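Long-range contacts in serine-rich secreted cell wall anchored (LPXTG-motif ) protein (Lactobacillus reuteri ATCC 53608, PDB 5NXK), which is a surface adhesin that probably mediates attachment of the gut bacterium to its host through a beta-solenoid binding region: residues A13-S18 with T35-N40; T20-K25 with R41-I46; T75-T80 with T101-T106. One frame throughout, in Å; residues are numbered along the deposited sequence.

Contact 1: residues A13-S18 with T35-N40; sequences ALRDAS and TINNGN
Four side chains carry the packing of the end of helix 7-14 and the turn after it against the end of strand 34-36. Leu-14 and Ile-36 handle the buried side: both are branched and apolar, and they meet tip to tip, Leu-14 CD2 standing 4.2 Å from Ile-36 CD1. Ile-36 keeps CG1 beside its backbone N (chi1 -50°), and this brings its longer branch toward the helix end, where CG1 comes 4.1 Å from Leu-14 O. Arg-15 works at the surface. Its CG lies beside the backbone N, and a bend at chi3 (57°) turns the guanidinium toward the strand, so that NH1 gives Thr-35 O a weak hydrogen bond of 3.0 Å while the methylene CG lies alongside the same oxygen at 3.5 Å. A long, flexible chain suits this exposed place, since it can reach across to the strand while its charged end stays at the solvent-facing edge of the contact. Farther along, Asn-38 takes the crowded rotamer, CG between the backbone N and the carbonyl carbon (chi1 58°), and its amide end reaches the turn: ND2 packs 3.3 Å from Ala-17 CB, whose small methyl admits so close an approach. The other end of that amide, OD1, accepts a hydrogen bond from Arg-41 NH1. The turn itself is shaped by Asp-16, whose OD1 receives Ser-18 N at 3.0 Å, forming an Asx turn. These pieces lie at the N-terminal end of a parallel beta-solenoid, consistent with the right-handed pectate lyase-like family, where a short helix caps the first coils.

Contact 2: residues T20-K25 with R41-I46; sequences TTIKLK and RNITII
This is a parallel beta pairing between strands 21-24 and 41-46, neighbours near the N-terminal end of the long parallel sheet; their axes approach to 4.6 Å and run at 17° to each other. Four backbone hydrogen bonds alternate across it. The shortest, Ile-46 N to Ile-22 O at 2.6 Å, runs nearly along the C=O axis, and Ile-22 N in turn reaches Thr-44 O at 2.8 Å. At the start, Thr-20 O takes Thr-44 N in its carbonyl plane and also a proton from a water that lies 2.6 Å from Thr-44 OG1, so a threonine here offers the sheet's outer side a hydroxyl for solvent. Such in-register stacking of successive coils is the defining feature of a beta-solenoid, with like residues one above another: Thr-21 beside Thr-44 outside, Ile-22 beside Ile-45 within. Beta-branched side chains suit these extended strands. Inside, Leu-24 slants across Ile-45, its CG 4.0 Å from Ile-45 CG2, and Ile-22 CD1 approaches Ile-43 CG2 at 4.3 Å; Leu-10 and Leu-14 of helix 7-14 also pack on Ile-22. Outside, Ile-46 CD1 touches Thr-21 CG2 at 3.9 Å and also Lys-23 CG, the lysine's inner methylenes offering an apolar flank while its charged end lies farther out.

Contact 3: residues T75-T80 with T101-T106; sequences TIENAT and TYKDVT
Ile-76 can be followed inward from the strand. From CB, which faces the interior with Tyr-102 on the next coil, the chain divides: CG1 lies beside the backbone N (chi1 -56°), and CG2 lies anti to it. CG2 comes 4.3 Å from Val-105 CG2, while CG1 carries the extended chain (chi2 -178°) to CD1, whose methyl rests 4.1 Å from Tyr-102 CE1. The isoleucine runs next to the tyrosine, both heading into the interior, and Leu-81 and Phe-89 touch both, so an apolar chain with two arms suits this place. The Ile-76 backbone binds both ways: its N gives to Thr-101 O, and its O accepts Lys-103 N at 2.9 Å in a nearly straight bond (174°).

Beyond this point both coils turn a corner together, as those of a beta-solenoid do where one parallel sheet gives way to the next. Asn-78 and Asp-104 take the left-handed backbone conformation there, one that asparagine and aspartate tolerate better than most residues. Asn-78 N hydrogen-bonds Lys-103 O across the corner, and a separate bond, from Asn-129 N to Asp-104 OD1, ties this corner to the next coil. Pairing then resumes with Thr-106 N to Ala-79 O at 3.0 Å. On the outer side, threonine meets threonine in two pairs: Thr-75 OG1 packs 3.7 Å from Thr-101 CB, and Thr-80 OG1 similarly flanks Thr-106 CB at 4.1 Å.

Overall arrangement
Contacts 1 and 2 interlock along the chain, their segments alternating, and their centres lie 12 Å apart. Arg-41 joins them: it belongs to strand 41-46 of contact 2, yet NH1 reaches Leu-14 O of contact 1 at 2.8 Å, while Leu-14 CD2 packs on Ile-22 CD1. Contact 3 follows later in the chain, its centre 11 Å from that of contact 2. Strands 41-46 and 71-77 are neighbours in the same sheet, and Ile-45 N probably hydrogen-bonds Thr-75 O at 2.7 Å. Contacts 1 and 3 do not touch, their nearest atoms about 8 Å apart. The series thus runs from the helix-bearing end toward the middle of the solenoid.

Contact 1: residues A13-S18 with T35-N40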
ATOM      1  N   ALA A  13      -3.220 -24.787   2.206  1.00 35.11           N
ATOM      2  CA  ALA A  13      -2.684 -24.271   3.465  1.00 41.02           C
ATOM      3  C   ALA A  13      -3.378 -22.970   3.887  1.00 47.55           C
ATOM      4  O   ALA A  13      -3.708 -22.779   5.062  1.00 45.33           O
ATOM      5  CB  ALA A  13      -1.194 -24.049   3.343  1.00 35.61           C
ATOM      6  N   LEU A  14      -3.594 -22.077   2.926  1.00 47.49           N
ATOM      7  CA  LEU A  14      -4.233 -20.797   3.213  1.00 42.94           C
ATOM      8  C   LEU A  14      -5.710 -20.964   3.575  1.00 41.22           C
ATOM      9  O   LEU A  14      -6.254 -20.181   4.351  1.00 41.97           O
ATOM     10  CB  LEU A  14      -4.097 -19.848   2.022  1.00 42.09           C
ATOM     11  CG  LEU A  14      -2.691 -19.304   1.757  1.00 38.10           C
ATOM     12  CD1 LEU A  14      -2.676 -18.494   0.466  1.00 39.41           C
ATOM     13  CD2 LEU A  14      -2.185 -18.483   2.923  1.00 36.88           C
ATOM     14  N   ARG A  15      -6.358 -21.988   3.028  1.00 38.53           N
ATOM     15  CA  ARG A  15      -7.780 -22.161   3.290  1.00 40.58           C
ATOM     16  C   ARG A  15      -8.011 -23.033   4.514  1.00 43.35           C
ATOM     17  O   ARG A  15      -9.155 -23.294   4.894  1.00 44.17           O
ATOM     18  CB  ARG A  15      -8.496 -22.743   2.069  1.00 38.78           C
ATOM     19  CG  ARG A  15      -8.603 -21.746   0.920  1.00 45.68           C
ATOM     20  CD  ARG A  15      -9.306 -22.337  -0.286  1.00 53.67           C
ATOM     21  NE  ARG A  15     -10.636 -22.828   0.068  1.00 58.92           N
ATOM     22  CZ  ARG A  15     -11.720 -22.062   0.149  1.00 61.62           C
ATOM     23  NH1 ARG A  15     -11.636 -20.756  -0.079  1.00 58.55           N
ATOM     24  NH2 ARG A  15     -12.889 -22.601   0.480  1.00 58.77           N
ATOM     25  N   ASP A  16      -6.922 -23.432   5.163  1.00 42.46           N
ATOM     26  CA  ASP A  16      -7.010 -24.273   6.351  1.00 48.08           C
ATOM     27  C   ASP A  16      -6.916 -23.375   7.575  1.00 43.05           C
ATOM     28  O   ASP A  16      -5.863 -22.817   7.866  1.00 45.58           O
ATOM     29  CB  ASP A  16      -5.896 -25.325   6.350  1.00 56.18           C
ATOM     30  CG  ASP A  16      -5.927 -26.249   7.575  1.00 59.15           C
ATOM     31  OD1 ASP A  16      -6.481 -25.885   8.640  1.00 51.89           O
ATOM     32  OD2 ASP A  16      -5.362 -27.357   7.464  1.00 62.25           O
ATOM     33  N   ALA A  17      -8.023 -23.287   8.308  1.00 46.64           N
ATOM     34  CA  ALA A  17      -8.204 -22.301   9.375  1.00 46.86           C
ATOM     35  C   ALA A  17      -7.274 -22.506  10.568  1.00 42.22           C
ATOM     36  O   ALA A  17      -7.160 -21.632  11.420  1.00 41.96           O
ATOM     37  CB  ALA A  17      -9.654 -22.308   9.842  1.00 44.21           C
ATOM     38  N   SER A  18      -6.630 -23.666  10.638  1.00 38.91           N
ATOM     39  CA  SER A  18      -5.715 -23.969  11.739  1.00 42.11           C
ATOM     40  C   SER A  18      -4.259 -23.652  11.374  1.00 38.90           C
ATOM     41  O   SER A  18      -3.369 -23.685  12.225  1.00 41.61           O
ATOM     42  CB  SER A  18      -5.865 -25.443  12.141  1.00 49.03           C
ATOM     43  OG  SER A  18      -4.725 -25.930  12.823  1.00 51.93           O
ATOM     44  N   THR A  35      -9.061 -17.494  -1.990  1.00 33.94           N
ATOM     45  CA  THR A  35      -9.851 -16.731  -1.026  1.00 32.71           C
ATOM     46  C   THR A  35      -9.695 -17.256   0.397  1.00 31.77           C
ATOM     47  O   THR A  35      -9.779 -18.452   0.641  1.00 29.57           O
ATOM     48  CB  THR A  35     -11.356 -16.728  -1.383  1.00 35.35           C
ATOM     49  OG1 THR A  35     -11.561 -16.032  -2.621  1.00 34.69           O
ATOM     50  CG2 THR A  35     -12.164 -16.032  -0.294  1.00 36.69           C
ATOM     51  N   ILE A  36      -9.464 -16.332   1.323  1.00 32.59           N
ATOM     52  CA  ILE A  36      -9.433 -16.605   2.745  1.00 31.74           C
ATOM     53  C   ILE A  36     -10.637 -15.924   3.383  1.00 31.93           C
ATOM     54  O   ILE A  36     -10.717 -14.695   3.429  1.00 33.32           O
ATOM     55  CB  ILE A  36      -8.153 -16.077   3.408  1.00 35.33           C
ATOM     56  CG1 ILE A  36      -6.909 -16.537   2.640  1.00 37.82           C
ATOM     57  CG2 ILE A  36      -8.122 -16.462   4.890  1.00 34.48           C
ATOM     58  CD1 ILE A  36      -5.603 -16.016   3.226  1.00 37.21           C
ATOM     59  N   ASN A  37     -11.576 -16.721   3.879  1.00 32.48           N
ATOM     60  CA  ASN A  37     -12.803 -16.174   4.444  1.00 30.18           C
ATOM     61  C   ASN A  37     -13.326 -17.025   5.589  1.00 31.63           C
ATOM     62  O   ASN A  37     -14.537 -17.144   5.789  1.00 34.78           O
ATOM     63  CB  ASN A  37     -13.879 -16.020   3.366  1.00 33.83           C
ATOM     64  CG  ASN A  37     -14.261 -17.343   2.717  1.00 39.23           C
ATOM     65  OD1 ASN A  37     -13.739 -18.401   3.069  1.00 37.52           O
ATOM     66  ND2 ASN A  37     -15.207 -17.286   1.789  1.00 43.40           N
ATOM     67  N   ASN A  38     -12.407 -17.633   6.326  1.00 32.55           N
ATOM     68  CA  ASN A  38     -12.787 -18.571   7.367  1.00 35.93           C
ATOM     69  C   ASN A  38     -12.472 -18.088   8.775  1.00 37.64           C
ATOM     70  O   ASN A  38     -12.073 -18.880   9.632  1.00 40.25           O
ATOM     71  CB  ASN A  38     -12.128 -19.930   7.086  1.00 41.98           C
ATOM     72  CG  ASN A  38     -10.611 -19.853   7.007  1.00 47.14           C
ATOM     73  OD1 ASN A  38     -10.025 -18.770   7.016  1.00 44.81           O
ATOM     74  ND2 ASN A  38      -9.973 -21.009   6.860  1.00 48.01           N
ATOM     75  N   GLY A  39     -12.669 -16.788   9.008  1.00 32.92           N
ATOM     76  CA  GLY A  39     -12.679 -16.230  10.351  1.00 30.72           C
ATOM     77  C   GLY A  39     -11.381 -15.573  10.773  1.00 36.57           C
ATOM     78  O   GLY A  39     -10.647 -15.031   9.936  1.00 31.82           O
ATOM     79  N   ASN A  40     -11.116 -15.593  12.081  1.00 29.83           N
ATOM     80  CA  ASN A  40      -9.870 -15.071  12.621  1.00 31.69           C
ATOM     81  C   ASN A  40      -8.701 -15.889  12.105  1.00 36.90           C
ATOM     82  O   ASN A  40      -8.709 -17.111  12.196  1.00 37.25           O
ATOM     83  CB  ASN A  40      -9.871 -15.094  14.157  1.00 32.38           C
ATOM     84  CG  ASN A  40     -10.844 -14.086  14.769  1.00 43.13           C
ATOM     85  OD1 ASN A  40     -11.028 -12.983  14.250  1.00 41.08           O
ATOM     86  ND2 ASN A  40     -11.470 -14.469  15.885  1.00 41.26           N
TER

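Contact 2: residues T20-K25 with R41-I46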
ATOM      1  N   THR A  20      -1.078 -21.512  10.577  1.00 37.79           N
ATOM      2  CA  THR A  20      -0.526 -20.204  10.919  1.00 48.46           C
ATOM      3  C   THR A  20       0.803 -19.886  10.205  1.00 46.72           C
ATOM      4  O   THR A  20       1.128 -18.717   9.991  1.00 43.33           O
ATOM      5  CB  THR A  20      -0.292 -20.062  12.447  1.00 41.68           C
ATOM      6  OG1 THR A  20       0.698 -20.998  12.886  1.00 41.39           O
ATOM      7  CG2 THR A  20      -1.591 -20.268  13.208  1.00 44.96           C
ATOM      8  N   THR A  21       1.574 -20.914   9.856  1.00 41.28           N
ATOM      9  CA  THR A  21       2.883 -20.694   9.246  1.00 39.41           C
ATOM     10  C   THR A  21       3.060 -21.528   7.975  1.00 42.36           C
ATOM     11  O   THR A  21       2.756 -22.723   7.949  1.00 39.37           O
ATOM     12  CB  THR A  21       4.023 -21.004  10.236  1.00 41.42           C
ATOM     13  OG1 THR A  21       3.791 -20.301  11.463  1.00 46.72           O
ATOM     14  CG2 THR A  21       5.363 -20.581   9.654  1.00 41.83           C
ATOM     15  N   ILE A  22       3.519 -20.877   6.913  1.00 35.30           N
ATOM     16  CA  ILE A  22       3.659 -21.510   5.607  1.00 34.37           C
ATOM     17  C   ILE A  22       5.039 -21.195   5.042  1.00 35.44           C
ATOM     18  O   ILE A  22       5.456 -20.031   5.054  1.00 34.76           O
ATOM     19  CB  ILE A  22       2.554 -21.017   4.639  1.00 35.50           C
ATOM     20  CG1 ILE A  22       1.170 -21.371   5.183  1.00 32.31           C
ATOM     21  CG2 ILE A  22       2.754 -21.552   3.225  1.00 34.35           C
ATOM     22  CD1 ILE A  22       0.049 -20.741   4.408  1.00 29.33           C
ATOM     23  N   LYS A  23       5.764 -22.217   4.592  1.00 33.13           N
ATOM     24  CA  LYS A  23       7.085 -22.019   3.996  1.00 36.31           C
ATOM     25  C   LYS A  23       7.059 -22.393   2.525  1.00 40.48           C
ATOM     26  O   LYS A  23       6.629 -23.490   2.175  1.00 33.92           O
ATOM     27  CB  LYS A  23       8.161 -22.860   4.690  1.00 42.40           C
ATOM     28  CG  LYS A  23       8.525 -22.436   6.095  1.00 56.90           C
ATOM     29  CD  LYS A  23       9.825 -23.111   6.524  1.00 63.41           C
ATOM     30  CE  LYS A  23      10.917 -22.874   5.491  1.00 68.04           C
ATOM     31  NZ  LYS A  23      12.259 -23.343   5.948  1.00 74.34           N
ATOM     32  N   LEU A  24       7.529 -21.491   1.669  1.00 41.42           N
ATOM     33  CA  LEU A  24       7.635 -21.789   0.244  1.00 39.32           C
ATOM     34  C   LEU A  24       8.870 -22.649   0.016  1.00 40.98           C
ATOM     35  O   LEU A  24       9.956 -22.315   0.487  1.00 38.34           O
ATOM     36  CB  LEU A  24       7.720 -20.502  -0.588  1.00 39.61           C
ATOM     37  CG  LEU A  24       6.624 -19.455  -0.347  1.00 43.24           C
ATOM     38  CD1 LEU A  24       6.791 -18.222  -1.248  1.00 38.91           C
ATOM     39  CD2 LEU A  24       5.246 -20.086  -0.546  1.00 35.27           C
ATOM     40  N   LYS A  25       8.698 -23.768  -0.682  1.00 41.87           N
ATOM     41  CA  LYS A  25       9.821 -24.645  -1.014  1.00 47.82           C
ATOM     42  C   LYS A  25      10.191 -24.473  -2.481  1.00 49.03           C
ATOM     43  O   LYS A  25      11.153 -25.060  -2.965  1.00 42.71           O
ATOM     44  CB  LYS A  25       9.477 -26.112  -0.734  1.00 49.86           C
ATOM     45  CG  LYS A  25       9.131 -26.405   0.720  1.00 55.40           C
ATOM     46  CD  LYS A  25      10.209 -25.915   1.670  1.00 61.25           C
ATOM     47  CE  LYS A  25      11.449 -26.781   1.622  1.00 64.34           C
ATOM     48  NZ  LYS A  25      12.534 -26.168   2.442  1.00 66.99           N
ATOM     49  N   ARG A  41      -7.703 -15.214  11.543  1.00 31.59           N
ATOM     50  CA  ARG A  41      -6.532 -15.891  10.999  1.00 30.63           C
ATOM     51  C   ARG A  41      -5.284 -15.099  11.320  1.00 32.93           C
ATOM     52  O   ARG A  41      -5.274 -13.870  11.270  1.00 30.77           O
ATOM     53  CB  ARG A  41      -6.642 -16.093   9.483  1.00 30.38           C
ATOM     54  CG  ARG A  41      -7.744 -17.053   9.041  1.00 32.30           C
ATOM     55  CD  ARG A  41      -7.518 -18.490   9.544  1.00 30.57           C
ATOM     56  NE  ARG A  41      -6.282 -19.108   9.052  1.00 34.16           N
ATOM     57  CZ  ARG A  41      -6.126 -19.591   7.821  1.00 32.52           C
ATOM     58  NH1 ARG A  41      -7.118 -19.507   6.944  1.00 29.20           N
ATOM     59  NH2 ARG A  41      -4.974 -20.148   7.454  1.00 30.47           N
ATOM     60  N   ASN A  42      -4.242 -15.828  11.689  1.00 36.43           N
ATOM     61  CA  ASN A  42      -2.913 -15.279  11.856  1.00 37.62           C
ATOM     62  C   ASN A  42      -1.960 -16.079  10.971  1.00 37.89           C
ATOM     63  O   ASN A  42      -1.583 -17.196  11.310  1.00 35.31           O
ATOM     64  CB  ASN A  42      -2.508 -15.345  13.328  1.00 44.54           C
ATOM     65  CG  ASN A  42      -1.079 -14.908  13.565  1.00 64.84           C
ATOM     66  OD1 ASN A  42      -0.559 -14.027  12.882  1.00 67.59           O
ATOM     67  ND2 ASN A  42      -0.428 -15.538  14.542  1.00 75.98           N
ATOM     68  N   ILE A  43      -1.564 -15.503   9.840  1.00 32.77           N
ATOM     69  CA  ILE A  43      -0.849 -16.261   8.815  1.00 31.50           C
ATOM     70  C   ILE A  43       0.483 -15.630   8.460  1.00 39.55           C
ATOM     71  O   ILE A  43       0.561 -14.427   8.191  1.00 34.25           O
ATOM     72  CB  ILE A  43      -1.676 -16.379   7.514  1.00 31.71           C
ATOM     73  CG1 ILE A  43      -3.025 -17.060   7.780  1.00 30.92           C
ATOM     74  CG2 ILE A  43      -0.887 -17.114   6.438  1.00 35.05           C
ATOM     75  CD1 ILE A  43      -3.999 -16.967   6.601  1.00 32.06           C
ATOM     76  N   THR A  44       1.530 -16.447   8.463  1.00 38.27           N
ATOM     77  CA  THR A  44       2.846 -16.006   8.037  1.00 39.19           C
ATOM     78  C   THR A  44       3.356 -16.864   6.899  1.00 39.63           C
ATOM     79  O   THR A  44       3.467 -18.085   7.032  1.00 38.31           O
ATOM     80  CB  THR A  44       3.855 -16.057   9.192  1.00 42.15           C
ATOM     81  OG1 THR A  44       3.386 -15.226  10.260  1.00 43.09           O
ATOM     82  CG2 THR A  44       5.226 -15.572   8.726  1.00 40.14           C
ATOM     83  N   ILE A  45       3.659 -16.227   5.777  1.00 30.47           N
ATOM     84  CA  ILE A  45       4.287 -16.925   4.675  1.00 26.38           C
ATOM     85  C   ILE A  45       5.769 -16.645   4.671  1.00 34.02           C
ATOM     86  O   ILE A  45       6.192 -15.501   4.477  1.00 34.59           O
ATOM     87  CB  ILE A  45       3.713 -16.511   3.310  1.00 29.13           C
ATOM     88  CG1 ILE A  45       2.214 -16.791   3.243  1.00 28.18           C
ATOM     89  CG2 ILE A  45       4.463 -17.233   2.184  1.00 32.37           C
ATOM     90  CD1 ILE A  45       1.607 -16.489   1.877  1.00 35.18           C
ATOM     91  N   ILE A  46       6.558 -17.685   4.902  1.00 33.43           N
ATOM     92  CA  ILE A  46       8.012 -17.577   4.849  1.00 38.84           C
ATOM     93  C   ILE A  46       8.484 -17.871   3.428  1.00 39.05           C
ATOM     94  O   ILE A  46       8.380 -19.006   2.950  1.00 34.33           O
ATOM     95  CB  ILE A  46       8.695 -18.538   5.836  1.00 38.61           C
ATOM     96  CG1 ILE A  46       8.286 -18.200   7.271  1.00 40.32           C
ATOM     97  CG2 ILE A  46      10.198 -18.469   5.680  1.00 33.80           C
ATOM     98  CD1 ILE A  46       8.751 -19.222   8.297  1.00 45.36           C
TER
HETATM   99  O   HOH W   1       1.466 -16.302  11.566  1.00 36.22           O

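Contact 3: residues T75-T80 with T101-T106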
ATOM      1  N   THR A  75       1.111 -12.062   7.064  1.00 31.21           N
ATOM      2  CA  THR A  75       2.492 -11.620   6.906  1.00 29.81           C
ATOM      3  C   THR A  75       3.192 -12.404   5.791  1.00 33.89           C
ATOM      4  O   THR A  75       3.086 -13.625   5.737  1.00 30.67           O
ATOM      5  CB  THR A  75       3.252 -11.774   8.245  1.00 31.90           C
ATOM      6  OG1 THR A  75       2.654 -10.911   9.222  1.00 35.74           O
ATOM      7  CG2 THR A  75       4.695 -11.397   8.111  1.00 29.19           C
ATOM      8  N   ILE A  76       3.869 -11.703   4.883  1.00 28.96           N
ATOM      9  CA  ILE A  76       4.709 -12.344   3.879  1.00 23.95           C
ATOM     10  C   ILE A  76       6.143 -11.849   4.045  1.00 29.14           C
ATOM     11  O   ILE A  76       6.376 -10.633   4.103  1.00 31.06           O
ATOM     12  CB  ILE A  76       4.213 -12.063   2.451  1.00 27.18           C
ATOM     13  CG1 ILE A  76       2.748 -12.501   2.303  1.00 29.26           C
ATOM     14  CG2 ILE A  76       5.101 -12.765   1.436  1.00 28.07           C
ATOM     15  CD1 ILE A  76       2.165 -12.302   0.911  1.00 34.63           C
ATOM     16  N   GLU A  77       7.092 -12.770   4.187  1.00 28.59           N
ATOM     17  CA  GLU A  77       8.494 -12.410   4.419  1.00 32.53           C
ATOM     18  C   GLU A  77       9.382 -12.974   3.334  1.00 32.72           C
ATOM     19  O   GLU A  77       9.165 -14.106   2.885  1.00 36.22           O
ATOM     20  CB  GLU A  77       9.001 -12.937   5.751  1.00 36.04           C
ATOM     21  CG  GLU A  77       8.074 -12.795   6.922  1.00 49.43           C
ATOM     22  CD  GLU A  77       8.739 -13.248   8.222  1.00 57.69           C
ATOM     23  OE1 GLU A  77       8.239 -12.905   9.316  1.00 56.55           O
ATOM     24  OE2 GLU A  77       9.759 -13.970   8.137  1.00 62.00           O
ATOM     25  N   ASN A  78      10.368 -12.186   2.913  1.00 26.23           N
ATOM     26  CA  ASN A  78      11.474 -12.666   2.086  1.00 25.40           C
ATOM     27  C   ASN A  78      10.968 -13.348   0.829  1.00 30.73           C
ATOM     28  O   ASN A  78      11.249 -14.514   0.572  1.00 32.84           O
ATOM     29  CB  ASN A  78      12.362 -13.602   2.896  1.00 29.76           C
ATOM     30  CG  ASN A  78      13.665 -13.934   2.177  1.00 42.80           C
ATOM     31  OD1 ASN A  78      14.087 -13.219   1.256  1.00 41.44           O
ATOM     32  ND2 ASN A  78      14.312 -15.012   2.598  1.00 41.23           N
ATOM     33  N   ALA A  79      10.181 -12.609   0.063  1.00 30.94           N
ATOM     34  CA  ALA A  79       9.601 -13.151  -1.148  1.00 32.96           C
ATOM     35  C   ALA A  79       9.471 -12.087  -2.226  1.00 35.54           C
ATOM     36  O   ALA A  79       9.511 -10.876  -1.957  1.00 37.25           O
ATOM     37  CB  ALA A  79       8.242 -13.774  -0.846  1.00 28.71           C
ATOM     38  N   THR A  80       9.324 -12.547  -3.451  1.00 30.76           N
ATOM     39  CA  THR A  80       9.008 -11.660  -4.549  1.00 31.19           C
ATOM     40  C   THR A  80       7.567 -11.900  -4.945  1.00 34.27           C
ATOM     41  O   THR A  80       7.153 -13.047  -5.122  1.00 33.96           O
ATOM     42  CB  THR A  80       9.946 -11.890  -5.733  1.00 31.33           C
ATOM     43  OG1 THR A  80      11.291 -11.698  -5.290  1.00 35.69           O
ATOM     44  CG2 THR A  80       9.635 -10.919  -6.867  1.00 31.00           C
ATOM     45  N   THR A 101       1.293  -7.448   6.215  1.00 26.39           N
ATOM     46  CA  THR A 101       2.656  -7.046   6.496  1.00 29.66           C
ATOM     47  C   THR A 101       3.587  -7.641   5.458  1.00 26.58           C
ATOM     48  O   THR A 101       3.599  -8.854   5.254  1.00 28.27           O
ATOM     49  CB  THR A 101       3.081  -7.492   7.906  1.00 28.14           C
ATOM     50  OG1 THR A 101       2.248  -6.838   8.860  1.00 31.00           O
ATOM     51  CG2 THR A 101       4.544  -7.134   8.186  1.00 26.32           C
ATOM     52  N   TYR A 102       4.337  -6.779   4.780  1.00 22.90           N
ATOM     53  CA  TYR A 102       5.389  -7.209   3.866  1.00 25.66           C
ATOM     54  C   TYR A 102       6.726  -6.974   4.537  1.00 23.82           C
ATOM     55  O   TYR A 102       7.059  -5.839   4.868  1.00 28.05           O
ATOM     56  CB  TYR A 102       5.356  -6.433   2.549  1.00 24.35           C
ATOM     57  CG  TYR A 102       4.296  -6.826   1.541  1.00 27.02           C
ATOM     58  CD1 TYR A 102       3.417  -7.880   1.771  1.00 25.56           C
ATOM     59  CD2 TYR A 102       4.180  -6.123   0.344  1.00 26.23           C
ATOM     60  CE1 TYR A 102       2.454  -8.233   0.816  1.00 22.11           C
ATOM     61  CE2 TYR A 102       3.231  -6.458  -0.600  1.00 31.42           C
ATOM     62  CZ  TYR A 102       2.370  -7.514  -0.358  1.00 28.75           C
ATOM     63  OH  TYR A 102       1.429  -7.823  -1.309  1.00 28.82           O
ATOM     64  N   LYS A 103       7.499  -8.027   4.744  1.00 23.72           N
ATOM     65  CA  LYS A 103       8.820  -7.862   5.327  1.00 22.26           C
ATOM     66  C   LYS A 103       9.892  -8.410   4.382  1.00 30.39           C
ATOM     67  O   LYS A 103       9.819  -9.568   3.966  1.00 28.33           O
ATOM     68  CB  LYS A 103       8.888  -8.538   6.687  1.00 26.23           C
ATOM     69  CG  LYS A 103      10.281  -8.528   7.306  1.00 38.23           C
ATOM     70  CD  LYS A 103      10.280  -9.228   8.667  1.00 42.49           C
ATOM     71  CE  LYS A 103      11.660  -9.185   9.340  1.00 52.68           C
ATOM     72  NZ  LYS A 103      11.559  -9.587  10.783  1.00 58.72           N
ATOM     73  N   ASP A 104      10.855  -7.570   4.006  1.00 27.89           N
ATOM     74  CA  ASP A 104      11.884  -7.958   3.037  1.00 30.53           C
ATOM     75  C   ASP A 104      11.250  -8.519   1.768  1.00 31.86           C
ATOM     76  O   ASP A 104      11.654  -9.546   1.242  1.00 36.67           O
ATOM     77  CB  ASP A 104      12.857  -8.967   3.659  1.00 34.64           C
ATOM     78  CG  ASP A 104      13.630  -8.369   4.830  1.00 42.94           C
ATOM     79  OD1 ASP A 104      14.034  -7.191   4.732  1.00 42.43           O
ATOM     80  OD2 ASP A 104      13.824  -9.056   5.852  1.00 46.71           O
ATOM     81  N   VAL A 105      10.260  -7.796   1.271  1.00 33.68           N
ATOM     82  CA  VAL A 105       9.532  -8.209   0.090  1.00 33.45           C
ATOM     83  C   VAL A 105       9.927  -7.346  -1.103  1.00 34.40           C
ATOM     84  O   VAL A 105      10.196  -6.154  -0.954  1.00 29.69           O
ATOM     85  CB  VAL A 105       8.013  -8.118   0.338  1.00 32.56           C
ATOM     86  CG1 VAL A 105       7.230  -8.030  -0.969  1.00 30.36           C
ATOM     87  CG2 VAL A 105       7.546  -9.296   1.196  1.00 30.69           C
ATOM     88  N   THR A 106       9.994  -7.966  -2.277  1.00 27.55           N
ATOM     89  CA  THR A 106      10.094  -7.242  -3.529  1.00 32.20           C
ATOM     90  C   THR A 106       8.813  -7.508  -4.309  1.00 33.07           C
ATOM     91  O   THR A 106       8.423  -8.653  -4.443  1.00 34.68           O
ATOM     92  CB  THR A 106      11.347  -7.690  -4.329  1.00 31.05           C
ATOM     93  OG1 THR A 106      12.513  -7.468  -3.528  1.00 31.01           O
ATOM     94  CG2 THR A 106      11.486  -6.912  -5.624  1.00 30.16           C
TER